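Local coordinates for protein cadherin-23 (Mus musculus, PDB 5UZ8) that probably serves in calcium-dependent cell adhesion and in mechanotransduction for hearing, as a chain of extracellular cadherin repeats with calcium ions bound at their junctions, at residues 127-130 with 131-135. Residues are numbered along the deposited sequence; the frame is centred on the assembly and turned at random.
Sequences EDIA and VGTVI. With CA (calcium ion), chain F; CA (calcium ion), chain G.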
loop_
_atom_site.group_PDB
_atom_site.type_symbol
_atom_site.label_atom_id
_atom_site.label_comp_id
_atom_site.label_asym_id
_atom_site.label_seq_id
_atom_site.Cartn_x
_atom_site.Cartn_y
_atom_site.Cartn_z
ATOM N N GLU A 127 6.869 -16.852 -9.763
ATOM C CA GLU A 127 5.534 -17.416 -9.873
ATOM C C GLU A 127 5.306 -18.667 -9.040
ATOM O O GLU A 127 4.145 -18.988 -8.723
ATOM C CB GLU A 127 5.162 -17.656 -11.353
ATOM C CG GLU A 127 6.022 -18.673 -12.089
ATOM C CD GLU A 127 5.491 -18.969 -13.475
ATOM O OE1 GLU A 127 4.256 -19.137 -13.602
ATOM O OE2 GLU A 127 6.281 -18.961 -14.459
ATOM N N ASP A 128 6.380 -19.336 -8.619
ATOM C CA ASP A 128 6.241 -20.513 -7.754
ATOM C C ASP A 128 6.331 -20.192 -6.250
ATOM O O ASP A 128 6.475 -21.091 -5.417
ATOM C CB ASP A 128 7.225 -21.620 -8.163
ATOM C CG ASP A 128 8.668 -21.224 -7.996
ATOM O OD1 ASP A 128 8.942 -20.044 -7.687
ATOM O OD2 ASP A 128 9.550 -22.106 -8.182
ATOM N N ILE A 129 6.293 -18.910 -5.901
ATOM C CA ILE A 129 6.301 -18.485 -4.498
ATOM C C ILE A 129 5.214 -19.214 -3.693
ATOM O O ILE A 129 4.082 -19.355 -4.162
ATOM C CB ILE A 129 6.101 -16.968 -4.386
ATOM C CG1 ILE A 129 6.239 -16.498 -2.947
ATOM C CG2 ILE A 129 4.756 -16.536 -4.984
ATOM C CD1 ILE A 129 6.382 -14.990 -2.858
ATOM N N ALA A 130 5.562 -19.663 -2.495
ATOM C CA ALA A 130 4.649 -20.468 -1.682
ATOM C C ALA A 130 3.466 -19.647 -1.166
ATOM O O ALA A 130 3.645 -18.511 -0.729
ATOM C CB ALA A 130 5.389 -21.112 -0.520
ATOM N N VAL A 131 2.274 -20.251 -1.177
ATOM C CA VAL A 131 1.093 -19.639 -0.544
ATOM C C VAL A 131 1.429 -19.341 0.908
ATOM O O VAL A 131 2.107 -20.133 1.581
ATOM C CB VAL A 131 -0.151 -20.517 -0.657
ATOM C CG1 VAL A 131 -1.308 -19.999 0.187
ATOM C CG2 VAL A 131 -0.553 -20.655 -2.121
ATOM N N GLY A 132 1.004 -18.170 1.369
ATOM C CA GLY A 132 1.324 -17.715 2.722
ATOM C C GLY A 132 2.571 -16.842 2.885
ATOM O O GLY A 132 2.770 -16.269 3.963
ATOM N N THR A 133 3.414 -16.760 1.848
ATOM C CA THR A 133 4.651 -16.048 1.946
ATOM C C THR A 133 4.356 -14.552 2.013
ATOM O O THR A 133 3.540 -14.044 1.252
ATOM C CB THR A 133 5.554 -16.337 0.734
ATOM O OG1 THR A 133 5.764 -17.751 0.620
ATOM C CG2 THR A 133 6.901 -15.620 0.873
ATOM N N VAL A 134 4.992 -13.859 2.956
ATOM C CA VAL A 134 4.879 -12.419 3.009
ATOM C C VAL A 134 5.790 -11.833 1.941
ATOM O O VAL A 134 6.978 -12.173 1.861
ATOM C CB VAL A 134 5.311 -11.860 4.384
ATOM C CG1 VAL A 134 5.330 -10.339 4.360
ATOM C CG2 VAL A 134 4.367 -12.371 5.462
ATOM N N ILE A 135 5.243 -10.939 1.157
ATOM C CA ILE A 135 5.969 -10.320 0.042
ATOM C C ILE A 135 6.588 -8.983 0.439
ATOM O O ILE A 135 7.735 -8.707 0.098
ATOM C CB ILE A 135 5.054 -10.132 -1.155
ATOM C CG1 ILE A 135 4.672 -11.503 -1.700
ATOM C CG2 ILE A 135 5.763 -9.360 -2.253
ATOM C CD1 ILE A 135 3.605 -11.433 -2.747
HETATM CA CA CA F . 6.475 -19.812 -16.602
HETATM CA CA CA G . 3.116 -20.809 -14.805
HETATM O O HOH W 1 2.099 -21.378 -12.647
#
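Ala130 and Thr133 are the ends of a type II beta turn in the loop that joins strands 121-126 and 134-141 of a cadherin repeat. Val131 takes the second position, with its CB bond directed away from residues 127-130. Gly132 follows with a positive phi of 93°, where any CB would press against the carbonyl oxygen of Val131, a strain that glycine avoids. Thr133 closes the turn twice over: its N lies 3.1 Å from Ala130 O, and its OG1 donates to the same Ala130 O at 2.6 Å. Both donors approach from one face of the carbonyl, tilted about 30° from its plane. The second bond is possible because OG1 stands beside the residue's own backbone N (chi1 -56°), which sends CG2 over Ile129, 3.8 Å from Ile129 CD1. A valine in place of Thr133 would probably leave Ala130 O with the backbone amide as its one donor within the turn, the hydroxyl bond being lost. Ile135, where strand 134-141 has begun, presents CG1 to Ile129 CD1 at 4.1 Å, and both isoleucines also touch Val173 of strand 170-173. At the loop's start, Glu127 bridges two calcium ions of the interdomain site, completed by residues such as Asp178, Glu180 and Asp218: OE1 binds one ion at 2.4 Å, OE2 the other at 2.3 Å.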